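PDB 1S7G: NAD-dependent deacetylase 2 from Archaeoglobus fulgidus, which removes acetyl groups from protein lysines, including the N-terminal lysine of the chromatin protein Alba, using NAD and forming 2''-O-acetyl-ADP-ribose and nicotinamide. Local coordinates for the interface of chains A and B and the interface of chains A and C. Sequence-based numbering; all coordinates share one arbitrary frame. Chains: chain A/B/C, NAD-dependent deacetylase 2.

Contact 1: the interface of chains A and B. Residues chain A 83, 90, 108-110; chain B 78, 83, 108-110.
An interface between two like chains of this sirtuin, joined here through water and van der Waals contact, sets the helix 80-90 edge of each chain against the turn at residues 108-110 of the other, using similar elements from each but not an exact two-fold; A:Tyr83 and B:Arg108 touch across it, and the patch helps join A to B in the deposited assembly, which may or may not reflect an oligomer in solution. The A:Tyr83 ring crosses the B:Arg108 chain, extended from CG to NE, at a slant, its hydroxyl against the CG and CD methylenes. This OH stands 3.5 Å from B:Arg108 CD, while CE2 reaches the B:Arg108 carbonyl O at 3.5 Å. In the counterpart, B:Tyr83 points its phenol tip at the A:Gly110 backbone, OH 3.4 Å from CA. A:Arg90 bends at its third torsion (chi3 -68°), turning its guanidinium so that one face receives the B:Ala109 carbonyl O over its centre, 3.4 Å above the plane. Water 1 lies in the plane at the edge of that guanidinium and is held by A:Arg90 NH1 at 3.1 Å in a fairly straight bond (163° at H). The same water bridges across to B:Arg108 O at 2.8 Å and also approaches A:Ala109 O.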
loop_
_atom_site.group_PDB
_atom_site.type_symbol
_atom_site.label_atom_id
_atom_site.label_comp_id
_atom_site.label_asym_id
_atom_site.label_seq_id
_atom_site.Cartn_x
_atom_site.Cartn_y
_atom_site.Cartn_z
ATOM N N TYR A 83 -2.611 0.627 -19.234
ATOM C CA TYR A 83 -2.625 -0.803 -19.494
ATOM C C TYR A 83 -1.263 -1.419 -19.227
ATOM O O TYR A 83 -1.174 -2.500 -18.655
ATOM C CB TYR A 83 -3.083 -1.082 -20.937
ATOM C CG TYR A 83 -4.568 -0.848 -21.126
ATOM C CD1 TYR A 83 -5.038 0.147 -21.986
ATOM C CD2 TYR A 83 -5.508 -1.585 -20.394
ATOM C CE1 TYR A 83 -6.406 0.410 -22.110
ATOM C CE2 TYR A 83 -6.879 -1.331 -20.509
ATOM C CZ TYR A 83 -7.322 -0.330 -21.367
ATOM O OH TYR A 83 -8.675 -0.055 -21.471
ATOM N N ARG A 90 0.226 -7.883 -13.362
ATOM C CA ARG A 90 -0.076 -9.267 -13.713
ATOM C C ARG A 90 1.196 -10.098 -13.800
ATOM O O ARG A 90 1.185 -11.297 -13.512
ATOM C CB ARG A 90 -0.824 -9.336 -15.047
ATOM C CG ARG A 90 -2.283 -8.903 -14.962
ATOM C CD ARG A 90 -3.071 -9.459 -16.136
ATOM N NE ARG A 90 -2.675 -8.868 -17.414
ATOM C CZ ARG A 90 -3.117 -7.696 -17.866
ATOM N NH1 ARG A 90 -3.978 -6.979 -17.147
ATOM N NH2 ARG A 90 -2.701 -7.240 -19.043
ATOM N N ARG A 108 -9.980 0.834 -13.901
ATOM C CA ARG A 108 -10.662 0.452 -15.130
ATOM C C ARG A 108 -9.714 -0.275 -16.080
ATOM O O ARG A 108 -10.160 -1.026 -16.945
ATOM C CB ARG A 108 -11.256 1.689 -15.818
ATOM C CG ARG A 108 -12.511 2.212 -15.120
ATOM C CD ARG A 108 -12.942 3.569 -15.650
ATOM N NE ARG A 108 -13.309 3.531 -17.063
ATOM C CZ ARG A 108 -13.684 4.599 -17.763
ATOM N NH1 ARG A 108 -14.004 4.476 -19.045
ATOM N NH2 ARG A 108 -13.738 5.793 -17.183
ATOM N N ALA A 109 -8.410 -0.061 -15.917
ATOM C CA ALA A 109 -7.432 -0.723 -16.775
ATOM C C ALA A 109 -6.956 -2.062 -16.198
ATOM O O ALA A 109 -6.160 -2.754 -16.823
ATOM C CB ALA A 109 -6.239 0.192 -17.026
ATOM N N GLY A 110 -7.428 -2.423 -15.008
ATOM C CA GLY A 110 -7.025 -3.699 -14.436
ATOM C C GLY A 110 -6.182 -3.691 -13.168
ATOM O O GLY A 110 -5.954 -4.744 -12.576
ATOM N N PRO B 78 -13.668 -4.895 -18.568
ATOM C CA PRO B 78 -13.598 -6.357 -18.620
ATOM C C PRO B 78 -13.997 -6.919 -17.266
ATOM O O PRO B 78 -13.808 -6.259 -16.246
ATOM C CB PRO B 78 -12.129 -6.620 -18.916
ATOM C CG PRO B 78 -11.709 -5.418 -19.672
ATOM C CD PRO B 78 -12.370 -4.299 -18.924
ATOM N N TYR B 83 -10.174 -11.355 -17.678
ATOM C CA TYR B 83 -8.854 -11.334 -17.063
ATOM C C TYR B 83 -8.308 -12.746 -16.875
ATOM O O TYR B 83 -7.115 -12.979 -17.062
ATOM C CB TYR B 83 -8.888 -10.575 -15.730
ATOM C CG TYR B 83 -9.002 -9.075 -15.911
ATOM C CD1 TYR B 83 -10.157 -8.391 -15.538
ATOM C CD2 TYR B 83 -7.964 -8.344 -16.492
ATOM C CE1 TYR B 83 -10.277 -7.016 -15.743
ATOM C CE2 TYR B 83 -8.073 -6.968 -16.704
ATOM C CZ TYR B 83 -9.232 -6.313 -16.328
ATOM O OH TYR B 83 -9.352 -4.958 -16.544
ATOM N N ARG B 108 -8.439 -5.326 -23.914
ATOM C CA ARG B 108 -8.271 -4.481 -22.742
ATOM C C ARG B 108 -7.878 -5.296 -21.519
ATOM O O ARG B 108 -7.157 -4.803 -20.656
ATOM C CB ARG B 108 -9.549 -3.691 -22.473
ATOM C CG ARG B 108 -9.822 -2.665 -23.554
ATOM C CD ARG B 108 -11.062 -1.846 -23.288
ATOM N NE ARG B 108 -11.188 -0.778 -24.274
ATOM C CZ ARG B 108 -12.201 0.084 -24.319
ATOM N NH1 ARG B 108 -12.228 1.029 -25.254
ATOM N NH2 ARG B 108 -13.189 0.001 -23.433
ATOM N N ALA B 109 -8.337 -6.545 -21.455
ATOM C CA ALA B 109 -8.018 -7.418 -20.329
ATOM C C ALA B 109 -6.604 -7.978 -20.437
ATOM O O ALA B 109 -6.097 -8.573 -19.488
ATOM C CB ALA B 109 -9.023 -8.558 -20.236
ATOM N N GLY B 110 -5.975 -7.805 -21.596
ATOM C CA GLY B 110 -4.616 -8.288 -21.752
ATOM C C GLY B 110 -4.344 -9.338 -22.814
ATOM O O GLY B 110 -3.181 -9.662 -23.059
HETATM O O HOH W 1 -5.489 -4.581 -18.462
#

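Contact 2: the interface of chains A and C. Residues chain A 197, 200-201; chain C 35-37, 219.
C:Arg36 and A:Glu201 bury the most surface in this sirtuin contact, an ionic pairing in which C:Arg36 and C:Gly37, from the glycine-rich NAD-binding segment of chain C, meet chain A just before helix 202-209. A:Glu201 is bent at its second torsion (chi2 58°), which brings OE1 to the edge of the C:Arg36 guanidinium. This OE1 takes two bonds. The backbone N of C:Gly37 comes in almost dead straight (178° at H) at 2.8 Å and meets the syn lone pair of OE1, on the side of the other oxygen. C:Arg36 NE donates a bent bond at 2.8 Å from above the carboxylate plane, though OE1 lies in the guanidinium plane; with the two planes 77° apart, this is a one-oxygen grip and not a paired, flat salt bridge. The arginine's charge, with the amide N-H, would probably favour the ionised carboxylate. The C:Arg36 chain folds at chi2 and chi3, laying one guanidinium face on the A:Tyr197 ring rim; A:Tyr197 CD1 sits 3.8 Å above the centre of the guanidinium. At the far end NH2 forms a weak bond and salt bridge with OE2 of C:Glu219, an NAD-binding residue, 2.9 Å away, which probably helps set the guanidinium rotation. Water 4 links C:Arg36 NH2 to A:Glu201 OE1, and water 2 joins A:Glu201 OE2 to C:Gly37 O.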
loop_
_atom_site.group_PDB
_atom_site.type_symbol
_atom_site.label_atom_id
_atom_site.label_comp_id
_atom_site.label_asym_id
_atom_site.label_seq_id
_atom_site.Cartn_x
_atom_site.Cartn_y
_atom_site.Cartn_z
ATOM N N TYR A 197 3.724 18.180 -1.836
ATOM C CA TYR A 197 3.546 17.009 -0.991
ATOM C C TYR A 197 2.149 16.450 -1.227
ATOM O O TYR A 197 1.197 17.211 -1.359
ATOM C CB TYR A 197 3.704 17.396 0.480
ATOM C CG TYR A 197 3.587 16.231 1.433
ATOM C CD1 TYR A 197 4.722 15.574 1.910
ATOM C CD2 TYR A 197 2.337 15.784 1.864
ATOM C CE1 TYR A 197 4.612 14.495 2.804
ATOM C CE2 TYR A 197 2.216 14.714 2.753
ATOM C CZ TYR A 197 3.356 14.078 3.219
ATOM O OH TYR A 197 3.231 13.042 4.119
ATOM N N ALA A 200 5.870 15.230 -4.072
ATOM C CA ALA A 200 7.243 15.698 -3.947
ATOM C C ALA A 200 8.113 14.938 -2.947
ATOM O O ALA A 200 9.330 14.906 -3.092
ATOM C CB ALA A 200 7.250 17.187 -3.602
ATOM N N GLU A 201 7.505 14.316 -1.945
ATOM C CA GLU A 201 8.291 13.620 -0.929
ATOM C C GLU A 201 8.440 12.099 -1.065
ATOM O O GLU A 201 9.479 11.553 -0.690
ATOM C CB GLU A 201 7.730 13.958 0.461
ATOM C CG GLU A 201 8.545 13.422 1.656
ATOM C CD GLU A 201 9.991 13.914 1.662
ATOM O OE1 GLU A 201 10.247 15.031 1.158
ATOM O OE2 GLU A 201 10.867 13.190 2.185
ATOM N N PHE C 35 13.245 17.464 7.502
ATOM C CA PHE C 35 13.006 16.033 7.334
ATOM C C PHE C 35 12.545 15.753 5.910
ATOM O O PHE C 35 12.253 14.604 5.572
ATOM C CB PHE C 35 11.898 15.550 8.279
ATOM C CG PHE C 35 12.290 15.494 9.728
ATOM C CD1 PHE C 35 11.352 15.117 10.686
ATOM C CD2 PHE C 35 13.581 15.804 10.142
ATOM C CE1 PHE C 35 11.690 15.049 12.029
ATOM C CE2 PHE C 35 13.927 15.737 11.485
ATOM C CZ PHE C 35 12.978 15.358 12.432
ATOM N N ARG C 36 12.473 16.800 5.089
ATOM C CA ARG C 36 11.992 16.685 3.706
ATOM C C ARG C 36 13.051 16.837 2.615
ATOM O O ARG C 36 14.126 17.402 2.835
ATOM C CB ARG C 36 10.902 17.744 3.443
ATOM C CG ARG C 36 9.550 17.513 4.128
ATOM C CD ARG C 36 8.688 16.538 3.335
ATOM N NE ARG C 36 8.466 16.982 1.955
ATOM C CZ ARG C 36 7.685 18.004 1.604
ATOM N NH1 ARG C 36 7.035 18.703 2.523
ATOM N NH2 ARG C 36 7.551 18.328 0.326
ATOM N N GLY C 37 12.703 16.341 1.427
ATOM C CA GLY C 37 13.568 16.429 0.266
ATOM C C GLY C 37 15.006 16.018 0.494
ATOM O O GLY C 37 15.284 15.047 1.210
ATOM N N GLU C 219 9.272 25.998 -1.241
ATOM C CA GLU C 219 8.516 25.332 -2.287
ATOM C C GLU C 219 7.033 25.606 -2.120
ATOM O O GLU C 219 6.587 26.052 -1.065
ATOM C CB GLU C 219 8.770 23.822 -2.257
ATOM C CG GLU C 219 8.089 23.086 -1.112
ATOM C CD GLU C 219 8.458 21.605 -1.072
ATOM O OE1 GLU C 219 9.665 21.301 -0.900
ATOM O OE2 GLU C 219 7.546 20.751 -1.217
HETATM O O HOH W 2 13.546 13.351 2.397
HETATM O O HOH W 3 4.460 20.664 -0.432
HETATM O O HOH W 4 10.017 17.205 -0.831
#

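Contact 3: the interface of chains A and C. Residues chain A 204, 207-208, 226; chain C 40-41.
Helix 202-209 of the sirtuin core in chain A packs against the short helix 37-42 of chain C, and C:Leu41 inserts its isobutyl tip among A:Tyr204, A:Lys207, A:Lys208 and A:Ile226. C:Leu41 hides 97 Å² of its surface here, more than any other residue of the patch. CG stands anti to the backbone N (chi1 -177°), sending the two methyl groups away from helix 37-42 and into chain A. CD1 rests on the A:Lys208 backbone, 3.8 Å from CA. A:Lys207 CG meets both methyls, at 3.8 Å from C:Leu41 CD1 and slightly farther from CD2. The latter also reaches the rim of the A:Tyr204 ring at CD1, 4.1 Å away, and A:Ile226 CG2. Inside chain A, the A:Ile226 CD1 methyl lies over one face of the same ring, offset toward the rim. A:Lys207 turns at its second torsion (chi2 71°), carrying its ammonium NZ to the carbonyl O of A:Ile226 at 2.9 Å, so its methylene chain is tied to the 3-10 turn that forms part of the leucine's surroundings. An alanine in place of A:Lys207 would probably open a gap beside the C:Leu41 methyls and leave A:Ile226 O without its ammonium mate. A:Lys208 bends at its end toward helix 37-42, where NZ comes within 3.2 Å of C:Gly40 O, at best a poorly directed, doubtful hydrogen bond.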
loop_
_atom_site.group_PDB
_atom_site.type_symbol
_atom_site.label_atom_id
_atom_site.label_comp_id
_atom_site.label_asym_id
_atom_site.label_seq_id
_atom_site.Cartn_x
_atom_site.Cartn_y
_atom_site.Cartn_z
ATOM N N TYR A 204 11.717 10.668 -2.456
ATOM C CA TYR A 204 12.832 10.796 -1.508
ATOM C C TYR A 204 12.739 9.748 -0.417
ATOM O O TYR A 204 13.759 9.300 0.109
ATOM C CB TYR A 204 12.852 12.196 -0.884
ATOM C CG TYR A 204 13.388 13.254 -1.833
ATOM C CD1 TYR A 204 14.763 13.405 -2.027
ATOM C CD2 TYR A 204 12.527 14.057 -2.578
ATOM C CE1 TYR A 204 15.272 14.328 -2.943
ATOM C CE2 TYR A 204 13.026 14.987 -3.502
ATOM C CZ TYR A 204 14.403 15.111 -3.677
ATOM O OH TYR A 204 14.918 15.997 -4.593
ATOM N N LYS A 207 13.822 6.566 -2.102
ATOM C CA LYS A 207 15.258 6.679 -2.336
ATOM C C LYS A 207 16.035 6.349 -1.054
ATOM O O LYS A 207 16.964 5.553 -1.080
ATOM C CB LYS A 207 15.606 8.096 -2.806
ATOM C CG LYS A 207 17.090 8.332 -3.071
ATOM C CD LYS A 207 17.540 7.606 -4.324
ATOM C CE LYS A 207 18.996 7.902 -4.659
ATOM N NZ LYS A 207 19.384 7.268 -5.953
ATOM N N LYS A 208 15.654 6.952 0.070
ATOM C CA LYS A 208 16.347 6.676 1.334
ATOM C C LYS A 208 16.227 5.201 1.743
ATOM O O LYS A 208 17.148 4.634 2.335
ATOM C CB LYS A 208 15.804 7.555 2.475
ATOM C CG LYS A 208 16.496 7.292 3.820
ATOM C CD LYS A 208 15.768 7.935 4.998
ATOM C CE LYS A 208 16.262 9.349 5.287
ATOM N NZ LYS A 208 17.614 9.346 5.918
ATOM N N ILE A 226 17.947 12.314 -8.284
ATOM C CA ILE A 226 17.979 11.084 -7.488
ATOM C C ILE A 226 17.515 9.836 -8.239
ATOM O O ILE A 226 17.555 8.729 -7.704
ATOM C CB ILE A 226 17.126 11.209 -6.210
ATOM C CG1 ILE A 226 15.643 11.352 -6.577
ATOM C CG2 ILE A 226 17.599 12.405 -5.387
ATOM C CD1 ILE A 226 14.710 11.299 -5.377
ATOM N N GLY C 40 16.131 15.641 4.158
ATOM C CA GLY C 40 15.696 14.381 4.744
ATOM C C GLY C 40 16.527 13.214 4.249
ATOM O O GLY C 40 16.838 12.300 5.004
ATOM N N LEU C 41 16.886 13.246 2.969
ATOM C CA LEU C 41 17.704 12.200 2.371
ATOM C C LEU C 41 19.125 12.274 2.941
ATOM O O LEU C 41 19.752 11.255 3.225
ATOM C CB LEU C 41 17.743 12.382 0.852
ATOM C CG LEU C 41 18.495 11.334 0.036
ATOM C CD1 LEU C 41 17.883 9.952 0.267
ATOM C CD2 LEU C 41 18.427 11.717 -1.440
#

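Contacts 2 and 3 are neighbouring parts of the A-C interface, their C-alpha centres about 10 Å apart. On chain A they run from the loop at 197-201 into helix 202-209; on chain C they share helix 37-42, whose first residue serves contact 2 and whose residues 40 and 41 serve contact 3. Polar pairing is thus followed by a leucine-centred apolar patch. The C-alpha centre of contact 1 is about 33 Å from each of the other two, so one subunit can contact B and C at once in the deposited assembly. The centre of contact 2 is about 16 Å from C:His118; A-C packing might influence cofactor access.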